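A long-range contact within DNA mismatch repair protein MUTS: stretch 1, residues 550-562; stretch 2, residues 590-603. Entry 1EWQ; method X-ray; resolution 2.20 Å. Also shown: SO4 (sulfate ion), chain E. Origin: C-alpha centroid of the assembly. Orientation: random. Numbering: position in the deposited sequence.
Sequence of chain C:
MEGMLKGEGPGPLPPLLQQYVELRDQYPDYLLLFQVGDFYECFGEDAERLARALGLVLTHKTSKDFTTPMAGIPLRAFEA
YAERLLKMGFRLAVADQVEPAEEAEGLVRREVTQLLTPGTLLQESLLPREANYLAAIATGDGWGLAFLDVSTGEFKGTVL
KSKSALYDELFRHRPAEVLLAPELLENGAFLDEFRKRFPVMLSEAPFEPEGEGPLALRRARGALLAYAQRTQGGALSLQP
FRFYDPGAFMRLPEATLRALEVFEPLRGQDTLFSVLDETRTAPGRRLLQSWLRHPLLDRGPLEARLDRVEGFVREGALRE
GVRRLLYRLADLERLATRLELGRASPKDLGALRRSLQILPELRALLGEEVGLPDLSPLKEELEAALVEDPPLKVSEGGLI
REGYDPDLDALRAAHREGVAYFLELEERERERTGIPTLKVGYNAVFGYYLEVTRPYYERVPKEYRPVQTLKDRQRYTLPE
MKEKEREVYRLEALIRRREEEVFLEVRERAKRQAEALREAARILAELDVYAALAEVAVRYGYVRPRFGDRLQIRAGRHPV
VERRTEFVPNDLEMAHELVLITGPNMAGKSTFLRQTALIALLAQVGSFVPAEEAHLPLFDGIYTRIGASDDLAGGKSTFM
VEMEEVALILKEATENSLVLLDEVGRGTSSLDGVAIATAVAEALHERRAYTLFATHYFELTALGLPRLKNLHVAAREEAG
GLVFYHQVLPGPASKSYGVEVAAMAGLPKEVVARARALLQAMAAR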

# COMPACT_ATOMS: atom_id res chain seq x y z
N ARG C 550 47.18 1.80 0.16
CA ARG C 550 46.85 1.77 -1.25
C ARG C 550 45.59 0.96 -1.47
O ARG C 550 45.35 -0.03 -0.78
N LEU C 551 44.77 1.41 -2.40
CA LEU C 551 43.58 0.66 -2.73
C LEU C 551 43.99 -0.09 -3.99
O LEU C 551 44.36 0.53 -4.99
N GLN C 552 43.98 -1.41 -3.91
CA GLN C 552 44.33 -2.23 -5.06
C GLN C 552 43.37 -3.39 -5.14
O GLN C 552 43.46 -4.35 -4.37
N ILE C 553 42.42 -3.27 -6.06
CA ILE C 553 41.40 -4.28 -6.24
C ILE C 553 41.54 -4.95 -7.60
O ILE C 553 41.54 -4.29 -8.63
N ARG C 554 41.67 -6.27 -7.59
CA ARG C 554 41.76 -7.02 -8.83
C ARG C 554 40.46 -7.78 -9.04
O ARG C 554 40.02 -8.52 -8.16
N ALA C 555 39.83 -7.57 -10.19
CA ALA C 555 38.59 -8.24 -10.53
C ALA C 555 37.48 -8.07 -9.51
O ALA C 555 36.87 -9.06 -9.08
N GLY C 556 37.20 -6.83 -9.13
CA GLY C 556 36.14 -6.57 -8.18
C GLY C 556 34.79 -6.56 -8.88
O GLY C 556 34.71 -6.33 -10.08
N ARG C 557 33.72 -6.81 -8.12
CA ARG C 557 32.38 -6.82 -8.69
C ARG C 557 31.38 -6.28 -7.67
O ARG C 557 31.60 -6.35 -6.46
N HIS C 558 30.27 -5.74 -8.18
CA HIS C 558 29.22 -5.22 -7.31
C HIS C 558 28.56 -6.46 -6.70
O HIS C 558 27.96 -7.26 -7.41
N PRO C 559 28.68 -6.63 -5.37
CA PRO C 559 28.11 -7.78 -4.66
C PRO C 559 26.60 -8.00 -4.83
O PRO C 559 26.11 -9.11 -4.64
N VAL C 560 25.87 -6.95 -5.19
CA VAL C 560 24.43 -7.07 -5.36
C VAL C 560 24.02 -7.28 -6.81
O VAL C 560 23.22 -8.17 -7.11
N VAL C 561 24.57 -6.47 -7.71
CA VAL C 561 24.26 -6.57 -9.13
C VAL C 561 24.64 -7.95 -9.67
O VAL C 561 23.85 -8.58 -10.36
N GLU C 562 25.83 -8.43 -9.35
CA GLU C 562 26.27 -9.74 -9.82
C GLU C 562 25.34 -10.85 -9.36
O GLU C 562 25.36 -11.95 -9.91
N SER C 590 28.59 3.94 -13.12
CA SER C 590 28.00 4.09 -11.79
C SER C 590 28.15 2.85 -10.93
O SER C 590 28.42 2.94 -9.73
N THR C 591 27.96 1.69 -11.55
CA THR C 591 28.09 0.43 -10.85
C THR C 591 29.54 0.27 -10.39
O THR C 591 29.79 -0.26 -9.31
N PHE C 592 30.48 0.74 -11.21
CA PHE C 592 31.89 0.66 -10.86
C PHE C 592 32.16 1.48 -9.61
O PHE C 592 32.88 1.05 -8.71
N LEU C 593 31.56 2.67 -9.54
CA LEU C 593 31.73 3.52 -8.37
C LEU C 593 31.15 2.82 -7.14
O LEU C 593 31.83 2.66 -6.14
N ARG C 594 29.89 2.40 -7.24
CA ARG C 594 29.23 1.75 -6.11
C ARG C 594 29.92 0.47 -5.65
O ARG C 594 30.01 0.23 -4.44
N GLN C 595 30.42 -0.36 -6.58
CA GLN C 595 31.08 -1.60 -6.17
C GLN C 595 32.31 -1.30 -5.34
O GLN C 595 32.64 -2.04 -4.42
N THR C 596 32.97 -0.19 -5.65
CA THR C 596 34.16 0.23 -4.92
C THR C 596 33.78 0.53 -3.46
O THR C 596 34.43 0.05 -2.53
N ALA C 597 32.72 1.30 -3.28
CA ALA C 597 32.25 1.65 -1.94
C ALA C 597 31.80 0.39 -1.19
O ALA C 597 32.07 0.24 0.01
N LEU C 598 31.12 -0.51 -1.88
CA LEU C 598 30.64 -1.72 -1.22
C LEU C 598 31.78 -2.63 -0.77
O LEU C 598 31.74 -3.18 0.32
N ILE C 599 32.79 -2.78 -1.61
CA ILE C 599 33.93 -3.63 -1.25
C ILE C 599 34.58 -3.06 0.02
O ILE C 599 34.91 -3.81 0.95
N ALA C 600 34.76 -1.74 0.04
CA ALA C 600 35.36 -1.04 1.18
C ALA C 600 34.46 -1.19 2.41
O ALA C 600 34.93 -1.41 3.53
N LEU C 601 33.15 -1.08 2.19
CA LEU C 601 32.19 -1.21 3.28
C LEU C 601 32.26 -2.60 3.89
O LEU C 601 32.29 -2.74 5.12
N LEU C 602 32.29 -3.61 3.03
CA LEU C 602 32.36 -5.00 3.49
C LEU C 602 33.65 -5.28 4.26
O LEU C 602 33.63 -5.94 5.29
N ALA C 603 34.77 -4.79 3.76
CA ALA C 603 36.04 -5.00 4.44
C ALA C 603 36.06 -4.36 5.83
O ALA C 603 36.60 -4.93 6.78

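The second stretch is helical throughout, and the first runs along it as a short strand, a corner and a loop, burying 569 Å² between them. In the strand the side chains alternate. Leu 551 and Ile 553 point toward the helix, while Gln 552 between them, and Arg 550 just before the strand, lie out of its reach, as suits residues that are polar and at least partly exposed. Leu 551, with chi1 t and chi2 t, makes a loose contact, its CD1 lying 4.3 Å from CG2 of Thr 596. The threonine presents its methyl here, while its OG1 donates to Phe 592 O at 2.9 Å within the helix. Ile 553 (m, t) extends its CD1 to 3.9 Å from CD1 of Ile 599, itself m, t, an apolar pairing of two branched, buried side chains.

The chain then turns at Arg 554 and Ala 555, neither of which touches the helix. Gly 556 fits where a side chain would not: an ideal CB would lie 3.0 Å from Ile 599 CD1 and 2.9 Å from Ile 553 CG2, a clash with both. Its bare CA instead sits 4.1 Å from Ile 599 CD1. Gln 595 (chi1 p, chi2 t) also points toward this loop, its amide probably turned over in the model. Arg 557 directs its CB away from the helix, and its NH1 forms a salt bridge with Glu 562 OE1 at 3.0 Å.

His 558 contributes the largest covered area, 87 Å². Its CB leaves sideways, and chi1 t with chi2 near -60° places one ring face against Leu 598 (m, t), whose CD1 is 3.5 Å from the ring centroid in a CH-pi contact. The CB of His 558 also meets Thr 591 CG2 at 3.8 Å. A histidine suits this place because its flat ring can pack against a methyl while ND1 accepts a hydrogen bond from Val 560 N at 3.0 Å.

Pro 559 adds a compact apolar ring pointing toward the helix, its CG 3.8 Å from Leu 598 CD1 and 4.3 Å from CD1 of Leu 602 (m, t). Val 561 (t) closes the contact more lightly, with CG2 4.4 Å from Thr 591 CG2. Beyond the packing, a sulfate, probably from the crystallisation liquor, is bound by Ser 590: N donates to O4 at 2.8 Å and OG to O1 at 2.7 Å.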

# COMPACT_ATOMS: atom_id res chain seq x y z
CB ARG C 550 47.99 1.12 -2.04
CG ARG C 550 49.08 2.08 -2.43
CD ARG C 550 50.40 1.38 -2.70
NE ARG C 550 51.40 2.31 -3.23
CZ ARG C 550 51.63 3.53 -2.75
NH1 ARG C 550 50.94 3.99 -1.70
NH2 ARG C 550 52.55 4.30 -3.32
CB LEU C 551 42.39 1.58 -3.02
CG LEU C 551 41.08 0.89 -3.42
CD1 LEU C 551 39.89 1.76 -3.04
CD2 LEU C 551 41.09 0.58 -4.91
CB GLN C 552 45.77 -2.73 -4.96
CG GLN C 552 46.79 -1.61 -5.01
CD GLN C 552 48.23 -2.10 -5.07
OE1 GLN C 552 48.64 -2.74 -6.04
NE2 GLN C 552 48.99 -1.80 -4.02
CB ILE C 553 39.99 -3.66 -6.14
CG1 ILE C 553 39.82 -2.93 -4.80
CG2 ILE C 553 38.93 -4.74 -6.30
CD1 ILE C 553 38.46 -2.27 -4.62
CB ARG C 554 42.93 -8.02 -8.79
CG ARG C 554 43.19 -8.71 -10.15
CD ARG C 554 44.43 -9.62 -10.15
NE ARG C 554 44.20 -10.90 -9.47
CZ ARG C 554 44.85 -11.29 -8.38
NH1 ARG C 554 45.76 -10.50 -7.83
NH2 ARG C 554 44.59 -12.47 -7.83
CB ALA C 555 38.85 -9.73 -10.78
CB ARG C 557 31.96 -8.24 -9.06
CG ARG C 557 33.10 -9.23 -9.20
CD ARG C 557 32.63 -10.56 -8.68
NE ARG C 557 33.65 -11.21 -7.88
CZ ARG C 557 33.39 -12.12 -6.95
NH1 ARG C 557 32.14 -12.48 -6.68
NH2 ARG C 557 34.39 -12.68 -6.30
CB HIS C 558 28.20 -4.42 -8.13
CG HIS C 558 27.23 -3.65 -7.30
ND1 HIS C 558 26.37 -4.26 -6.41
CD2 HIS C 558 26.96 -2.32 -7.22
CE1 HIS C 558 25.61 -3.35 -5.83
NE2 HIS C 558 25.95 -2.16 -6.30
CB PRO C 559 28.50 -7.52 -3.21
CG PRO C 559 28.53 -6.00 -3.14
CD PRO C 559 29.24 -5.65 -4.42
CB VAL C 560 23.70 -5.84 -4.79
CG1 VAL C 560 22.20 -6.00 -4.98
CG2 VAL C 560 24.03 -5.68 -3.31
CB VAL C 561 25.03 -5.50 -9.95
CG1 VAL C 561 24.84 -5.74 -11.44
CG2 VAL C 561 24.54 -4.12 -9.56
CB GLU C 562 27.69 -10.05 -9.35
CG GLU C 562 27.81 -10.36 -7.85
CD GLU C 562 29.18 -10.94 -7.50
OE1 GLU C 562 29.45 -11.20 -6.30
OE2 GLU C 562 29.99 -11.14 -8.43
CB SER C 590 26.53 4.45 -11.89
OG SER C 590 26.41 5.78 -12.35
CB THR C 591 27.69 -0.74 -11.78
OG1 THR C 591 26.28 -0.71 -12.00
CG2 THR C 591 28.06 -2.08 -11.15
CB PHE C 592 32.75 1.17 -12.02
CG PHE C 592 34.23 1.08 -11.77
CD1 PHE C 592 34.84 -0.16 -11.57
CD2 PHE C 592 35.02 2.22 -11.76
CE1 PHE C 592 36.22 -0.25 -11.36
CE2 PHE C 592 36.40 2.14 -11.56
CZ PHE C 592 37.00 0.90 -11.36
CB LEU C 593 31.02 4.87 -8.53
CG LEU C 593 31.49 5.87 -9.58
CD1 LEU C 593 31.00 7.27 -9.20
CD2 LEU C 593 32.98 5.86 -9.67
CB ARG C 594 27.77 1.44 -6.44
CG ARG C 594 26.91 2.68 -6.75
CD ARG C 594 25.46 2.27 -6.98
NE ARG C 594 24.67 3.36 -7.53
CZ ARG C 594 24.34 3.48 -8.82
NH1 ARG C 594 24.73 2.56 -9.71
NH2 ARG C 594 23.64 4.53 -9.22
CB GLN C 595 31.45 -2.47 -7.40
CG GLN C 595 32.83 -2.26 -8.03
CD GLN C 595 33.06 -3.20 -9.23
OE1 GLN C 595 34.20 -3.52 -9.59
NE2 GLN C 595 31.99 -3.63 -9.87
CB THR C 596 34.77 1.49 -5.55
OG1 THR C 596 35.14 1.21 -6.90
CG2 THR C 596 35.98 1.96 -4.77
CB ALA C 597 31.10 2.64 -2.03
CB LEU C 598 29.65 -2.47 -2.11
CG LEU C 598 28.34 -1.69 -2.28
CD1 LEU C 598 27.45 -2.38 -3.32
CD2 LEU C 598 27.64 -1.59 -0.93
CB ILE C 599 34.96 -3.69 -2.40
CG1 ILE C 599 34.38 -4.52 -3.55
CG2 ILE C 599 36.28 -4.27 -1.90
CD1 ILE C 599 35.19 -4.43 -4.83
CB ALA C 600 35.55 0.43 0.86
CB LEU C 601 30.78 -0.95 2.76
CG LEU C 601 29.60 -1.13 3.73
CD1 LEU C 601 29.91 -0.54 5.10
CD2 LEU C 601 28.37 -0.46 3.12
CB LEU C 602 32.22 -5.96 2.30
CG LEU C 602 30.85 -6.01 1.62
CD1 LEU C 602 30.92 -6.89 0.37
CD2 LEU C 602 29.82 -6.55 2.59
CB ALA C 603 37.19 -4.45 3.61
S SO4 E . 26.01 4.89 -15.80
O1 SO4 E . 25.29 5.71 -14.80
O2 SO4 E . 25.04 4.42 -16.81
O3 SO4 E . 27.05 5.69 -16.47
O4 SO4 E . 26.63 3.72 -15.17